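PDB 6IAQ: dihydrodipicolinate reductase N-terminus domain-containing protein from Mycobacterium smegmatis, which acts as an NADP-binding amine dehydrogenase, from a family of native enzymes that carry out the asymmetric reductive amination of ketones. Local coordinates for residues N83-D88 with R199-G204; W114-E119 with G204-D209; V79-S84 with V104-E109; G251-D256 with E269-V274. All coordinates share one frame; numbering follows the deposited sequence.

How the interactions relate
Interaction 3 lies in the parallel sheet of the Rossmann-type domain, its centre about 5 Å from that of the chain, and interaction 4 in the mixed sheet of the C-terminal domain; their centres are about 19 Å apart and they do not touch. Interactions 1 and 2 bridge the two, their centres about 9 Å apart, and share Gly204 at the start of helix 203-215. Along the chain, 79-84 runs into 83-88, then come 104-109, 114-119, 199-209 and the hairpin. Glu109 reaches Leu86, Thr116 and Ser117; Arg199 forms a salt bridge with Asp254, and Thr202 probably a hydrogen bond with Asp256. Cofactor loops, helix 203-215 and hairpin thus connect, with NADP touching interactions 1 and 3.

Interaction 1. Residues N83-D88 with R199-G204; sequences NSYLTD and RPPTFG. With NAP (NADP nicotinamide-adenine-dinucleotide phosphate), chain F.
Tyr85, the N-cap residue of helix 86-98 in the Rossmann-type domain, meets the turn leading into helix 203-215 of the C-terminal domain. Apolar contact dominates. Pro200 sets CB squarely over one face of the Tyr85 ring, a CH-pi contact 3.3 Å from CB to the ring centroid and only 7° off the normal, while its CG leans toward CE2. The opposite face lies against CB of the preceding residue, Ser84, so the phenol is sandwiched between a proline and its own neighbour. Tyr85 CG stands anti to the carbonyl carbon (chi1 -49°), beside the backbone N, which puts the ring over Ser84 CB. The Tyr85 and Phe203 side chains run across each other at about a right angle, with Tyr85 CE1 in the plane of the Phe203 ring at its edge, 3.7 Å from CE1 of Phe203.

Polar contact passes through water: one molecule is hydrogen-bonded to Tyr85 OH at 2.7 Å and donates to Pro201 O at 2.8 Å, tying the phenol tip to the proline turn. The cofactor meets this contact through Ser84, whose OG donates to Glu108 and accepts from the ribose hydroxyl O3D of NADP, with 2.7 Å between Ser84 OG and O3D.

Interaction 2. Residues W114-E119 with G204-D209; sequences WETSPE and GRNVLD
Arg205 leaves the first turn of helix 203-215 with CG anti to its backbone N (chi1 169°), pointing from CB toward residues 114-117. Its CG meets the methyl CG2 of Thr116 at 3.7 Å, the two chains sliding past each other in opposite directions. A bend at chi2 (62°) then turns the arm along its own helix, toward Asp209, so that Thr116 CG2 also rests over one face of the guanidinium. At the edge, NE donates a nearly straight hydrogen bond (2.8 Å, part of a salt bridge) to the syn lone pair of Asp209 OD1, in the guanidinium plane, which helps to hold that plane. The tip, NH2, ends 3.6 Å from CB of Glu115.

The other oxygen, Asp209 OD2, accepts from a water that in turn takes the N-H of Thr116. Asn206 completes the contact: its ND2 donates to Thr116 OG1 at 2.9 Å, with the acceptor lying in the amide plane, and bonds to Tyr112 O as well. Thr116 OG1 has a further partner in Glu109.

The residues just before helix 118-130 thus sit against the face of helix 203-215 that carries Arg205, Asn206 and Asp209, while Leu208 of the same helix packs on strands 249-260 and 265-273.

Interaction 3. Residues V79-S84 with V104-E109; sequences VIAVNS and VTLSEE. With NAP (NADP nicotinamide-adenine-dinucleotide phosphate), chain F; EDO (1,2-ethanediol), chain E.
The nicotinamide ring of NADP is held between two side chains that approach its C2N from opposite sides of the ring plane: CB of Leu106 at 3.5 Å and the carboxylate carbon CD of Glu108 at 3.4 Å. At the ring's carboxamide, N7N donates an almost straight hydrogen bond (168°) to Leu106 O. The Glu108 carboxylate, turned back by a bend at chi2 (91°), splits its oxygens. OE1 receives Ser84 OG at 2.6 Å from above the carboxylate plane; OE2 takes the ribose hydroxyl O2D at 2.8 Å and hydroxyl O1 of an ethanediol, probably from the crystallisation liquor. The donors from Ser84 and the ribose would be expected to stabilise its charged form.

Around this site the backbone pairs in parallel. Ile80 N bonds to Val104 O, and Leu106 N to Ile80 O nearly along the C=O axis. Beyond the strand ends, Ser107 OG donates to Asn83 O at 2.7 Å from above the carbonyl plane, and Glu109 N reaches Ser84 O at 3.1 Å. A water joins Val82 N, Asn83 O and Thr105 OG1.

Strand 77-80, helix 86-98 and strand 102-105 make a beta-alpha-beta unit whose C-terminal strand ends hold the dinucleotide, as in Rossmann folds.

Interaction 4. Residues G251-D256 with E269-V274; sequences GFTDID and EMSGRV
Strands 249-260 and 265-273 run antiparallel as a beta hairpin, the axes of their short segments approaching to 4.6 Å at 168°, with two hydrogen-bonded pairs, Phe252-Gly272 and Asp254-Met270. Three of these four bonds are well aligned, but Phe252 N meets Gly272 O from above the carbonyl plane at 3.1 Å. Next to it, Gly251 has angles (phi 149°, psi -160°) suited to a residue without CB, and its CA lies 3.2 Å from Gly272 O.

On the face carrying Thr253, Ser271, Ile255 and Glu269, Thr253 OG1 comes within 3.1 Å of Ser271 CB. Thr253 OG1 and Ser271 OG each bond to a different carboxylate oxygen of Asp229 on strand 219-230. Ser271 OG also accepts from NH1 of Arg273 at 2.9 Å, in the guanidinium plane, while NH2 of Arg273 forms a salt bridge with Glu279. The Glu269 chain, extended beyond CG, crosses Thr253 CG2 obliquely.

The other face carries Phe252, Asp254 and Met270. Asp254 and Met270 lie side by side, with Asp254 OD2 3.9 Å from CE of Met270 and in plane at the edge of the Phe252 ring. Asp254 OD1 accepts a hydrogen bond from Thr226 OG1 and forms a salt bridge with Arg199 NH2; Arg199 also makes a cation-pi contact with Phe252.

Thr253 OG1, Ser271 OG and Asp254 OD1, all of buried residues, thus find partners beyond the hairpin, and Arg199 probably keeps Asp254 ionised.

Interaction 1. Residues N83-D88 with R199-G204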
# COMPACT_ATOMS: atom_id res chain seq x y z
N ASN A 83 20.29 -12.50 -13.02
CA ASN A 83 20.11 -13.75 -12.23
C ASN A 83 19.39 -13.45 -10.90
O ASN A 83 19.03 -12.26 -10.67
CB ASN A 83 21.44 -14.47 -12.03
CG ASN A 83 22.50 -13.55 -11.46
OD1 ASN A 83 22.17 -12.63 -10.71
ND2 ASN A 83 23.76 -13.79 -11.84
N SER A 84 19.20 -14.47 -10.05
CA SER A 84 18.23 -14.46 -8.93
C SER A 84 18.94 -14.54 -7.58
O SER A 84 18.54 -13.81 -6.66
CB SER A 84 17.26 -15.62 -9.07
OG SER A 84 16.45 -15.45 -10.23
N TYR A 85 19.92 -15.43 -7.43
CA TYR A 85 20.49 -15.85 -6.13
C TYR A 85 21.84 -15.14 -5.93
O TYR A 85 22.60 -15.02 -6.89
CB TYR A 85 20.54 -17.38 -6.06
CG TYR A 85 19.24 -18.04 -6.45
CD1 TYR A 85 18.09 -17.82 -5.71
CD2 TYR A 85 19.13 -18.79 -7.60
CE1 TYR A 85 16.88 -18.39 -6.07
CE2 TYR A 85 17.93 -19.37 -7.98
CZ TYR A 85 16.79 -19.17 -7.21
OH TYR A 85 15.61 -19.72 -7.59
N LEU A 86 22.10 -14.64 -4.72
CA LEU A 86 23.31 -13.84 -4.37
C LEU A 86 24.59 -14.63 -4.72
O LEU A 86 25.62 -14.00 -5.09
CB LEU A 86 23.27 -13.46 -2.89
CG LEU A 86 23.88 -12.11 -2.53
CD1 LEU A 86 23.56 -11.03 -3.55
CD2 LEU A 86 23.48 -11.67 -1.14
N THR A 87 24.52 -15.95 -4.61
CA THR A 87 25.60 -16.91 -4.96
C THR A 87 26.04 -16.62 -6.41
O THR A 87 27.23 -16.67 -6.67
CB THR A 87 25.09 -18.32 -4.66
OG1 THR A 87 26.21 -19.06 -4.20
CG2 THR A 87 24.43 -19.02 -5.83
N ASP A 88 25.11 -16.28 -7.31
CA ASP A 88 25.39 -15.87 -8.69
C ASP A 88 25.56 -14.34 -8.75
O ASP A 88 26.55 -13.87 -9.33
CB ASP A 88 24.30 -16.38 -9.64
CG ASP A 88 24.09 -17.87 -9.53
OD1 ASP A 88 25.11 -18.58 -9.46
OD2 ASP A 88 22.91 -18.31 -9.47
N ARG A 199 20.47 -26.34 -2.81
CA ARG A 199 19.26 -25.74 -3.47
C ARG A 199 19.13 -24.30 -2.99
O ARG A 199 19.23 -24.04 -1.79
CB ARG A 199 17.98 -26.53 -3.19
CG ARG A 199 16.86 -26.18 -4.16
CD ARG A 199 15.62 -25.76 -3.42
NE ARG A 199 14.63 -25.08 -4.26
CZ ARG A 199 13.33 -25.03 -3.96
NH1 ARG A 199 12.88 -25.63 -2.87
NH2 ARG A 199 12.47 -24.39 -4.75
N PRO A 200 18.96 -23.31 -3.89
CA PRO A 200 18.86 -21.92 -3.46
C PRO A 200 17.65 -21.66 -2.56
O PRO A 200 16.69 -22.43 -2.59
CB PRO A 200 18.77 -21.07 -4.75
CG PRO A 200 18.64 -22.05 -5.88
CD PRO A 200 18.93 -23.44 -5.34
N PRO A 201 17.67 -20.55 -1.79
CA PRO A 201 16.52 -20.16 -0.99
C PRO A 201 15.33 -19.85 -1.94
O PRO A 201 15.50 -19.46 -3.08
CB PRO A 201 16.98 -18.90 -0.23
CG PRO A 201 18.08 -18.30 -1.11
CD PRO A 201 18.74 -19.51 -1.78
N THR A 202 14.13 -20.10 -1.45
CA THR A 202 12.87 -19.81 -2.18
C THR A 202 12.68 -18.29 -2.23
O THR A 202 13.05 -17.58 -1.28
CB THR A 202 11.68 -20.54 -1.56
OG1 THR A 202 11.55 -20.06 -0.21
CG2 THR A 202 11.85 -22.04 -1.62
N PHE A 203 12.07 -17.80 -3.31
CA PHE A 203 11.69 -16.37 -3.45
C PHE A 203 10.87 -15.95 -2.23
O PHE A 203 11.10 -14.84 -1.69
CB PHE A 203 10.89 -16.14 -4.73
CG PHE A 203 11.64 -16.40 -6.02
CD1 PHE A 203 12.99 -16.74 -6.04
CD2 PHE A 203 10.99 -16.23 -7.23
CE1 PHE A 203 13.65 -16.94 -7.24
CE2 PHE A 203 11.66 -16.42 -8.42
CZ PHE A 203 12.98 -16.76 -8.42
N GLY A 204 9.96 -16.81 -1.81
CA GLY A 204 9.02 -16.52 -0.72
C GLY A 204 9.71 -16.38 0.62
O GLY A 204 9.22 -15.62 1.46
PA NAP F . 16.57 -13.72 -19.44
O1A NAP F . 15.72 -13.29 -20.54
O2A NAP F . 17.24 -15.13 -19.37
O5B NAP F . 17.73 -12.59 -19.29
C5B NAP F . 18.93 -12.79 -18.53
C4B NAP F . 20.03 -11.95 -19.15
O4B NAP F . 21.24 -12.04 -18.40
C3B NAP F . 20.40 -12.34 -20.61
O3B NAP F . 20.35 -11.09 -21.34
C2B NAP F . 21.85 -12.84 -20.58
O2B NAP F . 22.64 -12.40 -21.70
C1B NAP F . 22.32 -12.06 -19.39
N9A NAP F . 23.50 -12.56 -18.68
C8A NAP F . 23.69 -13.75 -18.07
N7A NAP F . 24.88 -13.73 -17.47
C5A NAP F . 25.40 -12.48 -17.63
C6A NAP F . 26.62 -11.74 -17.23
N6A NAP F . 27.57 -12.32 -16.51
N1A NAP F . 26.76 -10.48 -17.62
C2A NAP F . 25.83 -9.82 -18.35
N3A NAP F . 24.68 -10.41 -18.76
C4A NAP F . 24.49 -11.72 -18.44
O3 NAP F . 15.79 -13.61 -18.00
PN NAP F . 14.75 -12.40 -17.56
O1N NAP F . 13.31 -12.79 -17.71
O2N NAP F . 15.17 -11.10 -18.16
O5D NAP F . 15.17 -12.52 -16.03
C5D NAP F . 16.43 -12.13 -15.47
C4D NAP F . 16.54 -12.31 -13.98
O4D NAP F . 15.58 -11.40 -13.35
C3D NAP F . 16.24 -13.73 -13.58
O3D NAP F . 17.12 -14.21 -12.57
C2D NAP F . 14.81 -13.63 -13.04
O2D NAP F . 14.57 -14.70 -12.11
C1D NAP F . 14.80 -12.19 -12.45
N1N NAP F . 13.44 -11.64 -12.37
C2N NAP F . 13.06 -11.12 -11.22
C3N NAP F . 11.76 -10.65 -11.08
C7N NAP F . 11.30 -10.00 -9.80
O7N NAP F . 10.09 -9.76 -9.72
N7N NAP F . 12.16 -9.68 -8.82
C4N NAP F . 10.90 -10.71 -12.17
C5N NAP F . 11.33 -11.25 -13.38
C6N NAP F . 12.62 -11.70 -13.44
P2B NAP F . 22.32 -12.84 -23.20
O1X NAP F . 21.04 -12.18 -23.62
O2X NAP F . 23.41 -12.16 -24.03
O3X NAP F . 22.38 -14.36 -23.03
O HOH W 1 14.18 -20.44 -5.39

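Interaction 2. Residues W114-E119 with G204-D209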
# COMPACT_ATOMS: atom_id res chain seq x y z
N TRP A 114 19.69 -10.57 3.91
CA TRP A 114 20.49 -10.58 5.16
C TRP A 114 20.47 -11.97 5.82
O TRP A 114 21.53 -12.38 6.36
CB TRP A 114 19.97 -9.51 6.12
CG TRP A 114 20.01 -8.12 5.57
CD1 TRP A 114 18.94 -7.41 5.13
CD2 TRP A 114 21.16 -7.28 5.39
NE1 TRP A 114 19.35 -6.18 4.68
CE2 TRP A 114 20.70 -6.06 4.85
CE3 TRP A 114 22.53 -7.41 5.65
CZ2 TRP A 114 21.55 -4.98 4.55
CZ3 TRP A 114 23.37 -6.36 5.37
CH2 TRP A 114 22.90 -5.15 4.81
N GLU A 115 19.35 -12.69 5.79
CA GLU A 115 19.21 -13.97 6.52
C GLU A 115 19.64 -15.13 5.62
O GLU A 115 20.30 -16.05 6.15
CB GLU A 115 17.77 -14.19 6.99
CG GLU A 115 17.21 -13.04 7.81
CD GLU A 115 18.02 -12.67 9.03
OE1 GLU A 115 18.48 -13.59 9.71
OE2 GLU A 115 18.17 -11.47 9.30
N THR A 116 19.29 -15.13 4.33
CA THR A 116 19.58 -16.29 3.45
C THR A 116 21.06 -16.28 3.03
O THR A 116 21.59 -17.33 2.81
CB THR A 116 18.61 -16.36 2.25
OG1 THR A 116 18.62 -15.08 1.60
CG2 THR A 116 17.21 -16.73 2.68
N SER A 117 21.69 -15.10 2.90
CA SER A 117 23.09 -14.94 2.42
C SER A 117 23.81 -13.90 3.28
O SER A 117 24.15 -12.81 2.81
CB SER A 117 23.11 -14.58 0.96
OG SER A 117 22.79 -15.69 0.14
N PRO A 118 23.98 -14.19 4.58
CA PRO A 118 24.48 -13.17 5.52
C PRO A 118 25.92 -12.70 5.21
O PRO A 118 26.16 -11.49 5.30
CB PRO A 118 24.40 -13.86 6.89
CG PRO A 118 24.37 -15.35 6.59
CD PRO A 118 23.76 -15.51 5.21
N GLU A 119 26.81 -13.61 4.81
CA GLU A 119 28.25 -13.30 4.54
C GLU A 119 28.35 -12.41 3.30
O GLU A 119 28.98 -11.32 3.38
CB GLU A 119 29.07 -14.58 4.39
N GLY A 204 9.96 -16.81 -1.81
CA GLY A 204 9.02 -16.52 -0.72
C GLY A 204 9.71 -16.38 0.62
O GLY A 204 9.22 -15.62 1.46
N ARG A 205 10.83 -17.08 0.82
CA ARG A 205 11.58 -16.96 2.09
C ARG A 205 12.06 -15.51 2.25
O ARG A 205 11.97 -14.92 3.35
CB ARG A 205 12.70 -18.00 2.11
CG ARG A 205 13.70 -17.79 3.25
CD ARG A 205 13.06 -17.91 4.62
NE ARG A 205 13.99 -17.29 5.54
CZ ARG A 205 15.07 -17.88 6.01
NH1 ARG A 205 15.33 -19.14 5.70
NH2 ARG A 205 15.87 -17.23 6.84
N ASN A 206 12.57 -14.93 1.17
CA ASN A 206 13.06 -13.53 1.22
C ASN A 206 11.86 -12.62 1.46
O ASN A 206 12.01 -11.64 2.23
CB ASN A 206 13.90 -13.22 -0.01
CG ASN A 206 15.10 -14.14 -0.08
OD1 ASN A 206 15.14 -15.02 -0.95
ND2 ASN A 206 16.04 -13.96 0.86
N VAL A 207 10.70 -12.92 0.86
CA VAL A 207 9.47 -12.10 1.09
C VAL A 207 9.15 -12.08 2.60
O VAL A 207 8.97 -10.99 3.15
CB VAL A 207 8.28 -12.63 0.27
CG1 VAL A 207 6.96 -11.96 0.69
CG2 VAL A 207 8.51 -12.37 -1.21
N LEU A 208 9.07 -13.25 3.22
CA LEU A 208 8.67 -13.35 4.65
C LEU A 208 9.76 -12.76 5.55
O LEU A 208 9.40 -12.13 6.56
CB LEU A 208 8.36 -14.81 4.98
CG LEU A 208 7.18 -15.41 4.21
CD1 LEU A 208 6.81 -16.78 4.75
CD2 LEU A 208 5.98 -14.48 4.19
N ASP A 209 11.04 -12.87 5.20
CA ASP A 209 12.13 -12.25 6.02
C ASP A 209 11.89 -10.74 6.04
O ASP A 209 12.02 -10.13 7.10
CB ASP A 209 13.53 -12.58 5.49
CG ASP A 209 13.99 -14.03 5.70
OD1 ASP A 209 13.36 -14.74 6.50
OD2 ASP A 209 14.99 -14.44 5.04
O HOH W 2 17.07 -12.89 4.07

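Interaction 3. Residues V79-S84 with V104-E109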
# COMPACT_ATOMS: atom_id res chain seq x y z
N VAL A 79 21.26 -1.00 -14.00
CA VAL A 79 19.88 -1.58 -13.96
C VAL A 79 20.02 -3.07 -14.34
O VAL A 79 20.31 -3.34 -15.49
CB VAL A 79 18.96 -0.80 -14.89
CG1 VAL A 79 17.55 -1.32 -14.82
CG2 VAL A 79 19.01 0.71 -14.58
N ILE A 80 19.99 -3.96 -13.36
CA ILE A 80 20.46 -5.36 -13.51
C ILE A 80 19.24 -6.29 -13.62
O ILE A 80 18.42 -6.35 -12.68
CB ILE A 80 21.36 -5.78 -12.35
CG1 ILE A 80 22.50 -4.77 -12.15
CG2 ILE A 80 21.89 -7.19 -12.60
CD1 ILE A 80 23.36 -5.08 -10.95
N ALA A 81 19.17 -7.03 -14.72
CA ALA A 81 18.21 -8.15 -14.89
C ALA A 81 18.99 -9.34 -15.45
O ALA A 81 18.90 -9.57 -16.71
CB ALA A 81 17.09 -7.70 -15.76
N VAL A 82 19.73 -10.05 -14.60
CA VAL A 82 20.55 -11.19 -15.11
C VAL A 82 20.24 -12.47 -14.35
O VAL A 82 19.95 -13.43 -15.05
CB VAL A 82 22.06 -10.91 -15.29
CG1 VAL A 82 22.41 -9.44 -15.34
CG2 VAL A 82 22.97 -11.72 -14.38
N ASN A 83 20.29 -12.50 -13.02
CA ASN A 83 20.11 -13.75 -12.23
C ASN A 83 19.39 -13.45 -10.90
O ASN A 83 19.03 -12.26 -10.67
CB ASN A 83 21.44 -14.47 -12.03
CG ASN A 83 22.50 -13.55 -11.46
OD1 ASN A 83 22.17 -12.63 -10.71
ND2 ASN A 83 23.76 -13.79 -11.84
N SER A 84 19.20 -14.47 -10.05
CA SER A 84 18.23 -14.46 -8.93
C SER A 84 18.94 -14.54 -7.58
O SER A 84 18.54 -13.81 -6.66
CB SER A 84 17.26 -15.62 -9.07
OG SER A 84 16.45 -15.45 -10.23
N VAL A 104 20.33 -1.12 -9.06
CA VAL A 104 18.97 -1.68 -8.80
C VAL A 104 18.94 -3.01 -9.57
O VAL A 104 19.43 -3.05 -10.71
CB VAL A 104 17.92 -0.63 -9.21
CG1 VAL A 104 17.88 -0.37 -10.71
CG2 VAL A 104 16.56 -0.99 -8.67
N THR A 105 18.48 -4.08 -8.94
CA THR A 105 18.50 -5.44 -9.53
C THR A 105 17.18 -6.17 -9.30
O THR A 105 16.58 -5.99 -8.22
CB THR A 105 19.68 -6.26 -8.99
OG1 THR A 105 19.73 -7.51 -9.67
CG2 THR A 105 19.62 -6.50 -7.50
N LEU A 106 16.81 -7.04 -10.24
CA LEU A 106 15.63 -7.92 -10.13
C LEU A 106 15.96 -9.15 -9.30
O LEU A 106 15.01 -9.92 -9.05
CB LEU A 106 15.15 -8.32 -11.53
CG LEU A 106 14.54 -7.19 -12.33
CD1 LEU A 106 13.97 -7.72 -13.61
CD2 LEU A 106 13.52 -6.40 -11.50
N SER A 107 17.23 -9.38 -8.91
CA SER A 107 17.61 -10.60 -8.15
C SER A 107 16.61 -10.82 -6.99
O SER A 107 16.58 -9.99 -6.09
CB SER A 107 19.04 -10.56 -7.67
OG SER A 107 19.93 -10.61 -8.78
N GLU A 108 15.86 -11.93 -7.01
CA GLU A 108 14.76 -12.18 -6.04
C GLU A 108 15.35 -12.27 -4.63
O GLU A 108 14.72 -11.79 -3.69
CB GLU A 108 13.95 -13.43 -6.42
CG GLU A 108 13.10 -13.23 -7.68
CD GLU A 108 13.75 -13.59 -8.99
OE1 GLU A 108 15.01 -13.64 -9.04
OE2 GLU A 108 13.00 -13.79 -9.98
N GLU A 109 16.52 -12.88 -4.48
CA GLU A 109 17.14 -13.03 -3.14
C GLU A 109 17.56 -11.65 -2.61
O GLU A 109 17.50 -11.43 -1.39
CB GLU A 109 18.28 -14.05 -3.15
CG GLU A 109 18.69 -14.42 -1.75
CD GLU A 109 19.90 -15.33 -1.63
OE1 GLU A 109 20.40 -15.81 -2.67
OE2 GLU A 109 20.33 -15.54 -0.48
PA NAP F . 16.57 -13.72 -19.44
O1A NAP F . 15.72 -13.29 -20.54
O2A NAP F . 17.24 -15.13 -19.37
O5B NAP F . 17.73 -12.59 -19.29
C5B NAP F . 18.93 -12.79 -18.53
C4B NAP F . 20.03 -11.95 -19.15
O4B NAP F . 21.24 -12.04 -18.40
C3B NAP F . 20.40 -12.34 -20.61
O3B NAP F . 20.35 -11.09 -21.34
C2B NAP F . 21.85 -12.84 -20.58
O2B NAP F . 22.64 -12.40 -21.70
C1B NAP F . 22.32 -12.06 -19.39
N9A NAP F . 23.50 -12.56 -18.68
C8A NAP F . 23.69 -13.75 -18.07
N7A NAP F . 24.88 -13.73 -17.47
C5A NAP F . 25.40 -12.48 -17.63
C6A NAP F . 26.62 -11.74 -17.23
N6A NAP F . 27.57 -12.32 -16.51
N1A NAP F . 26.76 -10.48 -17.62
C2A NAP F . 25.83 -9.82 -18.35
N3A NAP F . 24.68 -10.41 -18.76
C4A NAP F . 24.49 -11.72 -18.44
O3 NAP F . 15.79 -13.61 -18.00
PN NAP F . 14.75 -12.40 -17.56
O1N NAP F . 13.31 -12.79 -17.71
O2N NAP F . 15.17 -11.10 -18.16
O5D NAP F . 15.17 -12.52 -16.03
C5D NAP F . 16.43 -12.13 -15.47
C4D NAP F . 16.54 -12.31 -13.98
O4D NAP F . 15.58 -11.40 -13.35
C3D NAP F . 16.24 -13.73 -13.58
O3D NAP F . 17.12 -14.21 -12.57
C2D NAP F . 14.81 -13.63 -13.04
O2D NAP F . 14.57 -14.70 -12.11
C1D NAP F . 14.80 -12.19 -12.45
N1N NAP F . 13.44 -11.64 -12.37
C2N NAP F . 13.06 -11.12 -11.22
C3N NAP F . 11.76 -10.65 -11.08
C7N NAP F . 11.30 -10.00 -9.80
O7N NAP F . 10.09 -9.76 -9.72
N7N NAP F . 12.16 -9.68 -8.82
C4N NAP F . 10.90 -10.71 -12.17
C5N NAP F . 11.33 -11.25 -13.38
C6N NAP F . 12.62 -11.70 -13.44
P2B NAP F . 22.32 -12.84 -23.20
O1X NAP F . 21.04 -12.18 -23.62
O2X NAP F . 23.41 -12.16 -24.03
O3X NAP F . 22.38 -14.36 -23.03
C1 EDO E . 9.23 -13.80 -10.47
O1 EDO E . 10.29 -13.49 -9.61
C2 EDO E . 8.00 -13.07 -10.04
O2 EDO E . 7.93 -11.77 -10.61
O HOH W 3 19.14 -9.65 -11.80

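Interaction 4. Residues G251-D256 with E269-V274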
# COMPACT_ATOMS: atom_id res chain seq x y z
N GLY A 251 7.40 -26.29 -13.88
CA GLY A 251 7.67 -25.29 -12.86
C GLY A 251 7.56 -25.89 -11.50
O GLY A 251 7.62 -27.12 -11.39
N PHE A 252 7.37 -25.06 -10.49
CA PHE A 252 7.18 -25.58 -9.13
C PHE A 252 6.42 -24.58 -8.28
O PHE A 252 6.37 -23.37 -8.59
CB PHE A 252 8.50 -26.01 -8.47
CG PHE A 252 9.54 -24.93 -8.27
CD1 PHE A 252 9.46 -24.04 -7.22
CD2 PHE A 252 10.67 -24.89 -9.08
CE1 PHE A 252 10.43 -23.06 -7.03
CE2 PHE A 252 11.63 -23.91 -8.89
CZ PHE A 252 11.52 -23.02 -7.86
N THR A 253 5.91 -25.12 -7.17
CA THR A 253 5.17 -24.39 -6.13
C THR A 253 5.92 -24.55 -4.82
O THR A 253 6.20 -25.68 -4.43
CB THR A 253 3.71 -24.88 -6.06
OG1 THR A 253 3.11 -24.69 -7.34
CG2 THR A 253 2.96 -24.20 -4.93
N ASP A 254 6.25 -23.44 -4.18
CA ASP A 254 6.85 -23.37 -2.83
C ASP A 254 5.77 -22.96 -1.84
O ASP A 254 4.92 -22.17 -2.21
CB ASP A 254 7.98 -22.34 -2.72
CG ASP A 254 9.15 -22.52 -3.66
OD1 ASP A 254 9.62 -23.66 -3.82
OD2 ASP A 254 9.60 -21.48 -4.23
N ILE A 255 5.90 -23.38 -0.60
CA ILE A 255 5.17 -22.83 0.58
C ILE A 255 6.20 -22.59 1.67
O ILE A 255 7.00 -23.49 1.95
CB ILE A 255 4.00 -23.73 1.01
CG1 ILE A 255 3.24 -23.11 2.18
CG2 ILE A 255 4.47 -25.13 1.33
CD1 ILE A 255 1.79 -23.58 2.27
N ASP A 256 6.26 -21.36 2.15
CA ASP A 256 7.18 -20.89 3.20
C ASP A 256 6.35 -20.40 4.37
O ASP A 256 5.28 -19.81 4.14
CB ASP A 256 8.11 -19.79 2.66
CG ASP A 256 9.13 -20.38 1.71
OD1 ASP A 256 10.03 -21.11 2.21
OD2 ASP A 256 8.95 -20.20 0.49
N GLU A 269 2.52 -19.09 -0.34
CA GLU A 269 2.57 -20.14 -1.36
C GLU A 269 2.70 -19.46 -2.73
O GLU A 269 1.89 -18.54 -3.04
CB GLU A 269 1.32 -21.00 -1.28
CG GLU A 269 1.19 -22.00 -2.40
CD GLU A 269 -0.07 -22.84 -2.31
OE1 GLU A 269 -1.14 -22.27 -2.17
OE2 GLU A 269 0.03 -24.06 -2.33
N MET A 270 3.71 -19.88 -3.50
CA MET A 270 4.05 -19.26 -4.79
C MET A 270 4.28 -20.34 -5.83
O MET A 270 5.11 -21.23 -5.61
CB MET A 270 5.29 -18.37 -4.64
CG MET A 270 5.58 -17.54 -5.86
SD MET A 270 7.36 -17.14 -5.93
CE MET A 270 7.93 -18.74 -6.49
N SER A 271 3.56 -20.26 -6.93
CA SER A 271 3.78 -21.14 -8.09
C SER A 271 4.33 -20.30 -9.25
O SER A 271 3.73 -19.24 -9.60
CB SER A 271 2.53 -21.86 -8.48
OG SER A 271 2.74 -22.55 -9.71
N GLY A 272 5.42 -20.78 -9.82
CA GLY A 272 6.01 -20.27 -11.05
C GLY A 272 6.07 -21.39 -12.06
O GLY A 272 6.87 -22.35 -11.85
N ARG A 273 5.24 -21.31 -13.11
CA ARG A 273 5.08 -22.44 -14.05
C ARG A 273 4.66 -21.94 -15.43
O ARG A 273 4.14 -20.82 -15.55
CB ARG A 273 4.08 -23.46 -13.50
CG ARG A 273 2.63 -22.96 -13.45
CD ARG A 273 1.64 -23.88 -12.71
NE ARG A 273 0.33 -23.30 -12.98
CZ ARG A 273 -0.18 -22.25 -12.33
NH1 ARG A 273 0.46 -21.73 -11.29
NH2 ARG A 273 -1.33 -21.73 -12.74
N VAL A 274 4.84 -22.80 -16.43
CA VAL A 274 4.30 -22.54 -17.78
C VAL A 274 2.78 -22.63 -17.69
O VAL A 274 2.27 -23.63 -17.15
CB VAL A 274 4.88 -23.51 -18.82
CG1 VAL A 274 4.32 -23.24 -20.19
CG2 VAL A 274 6.41 -23.46 -18.85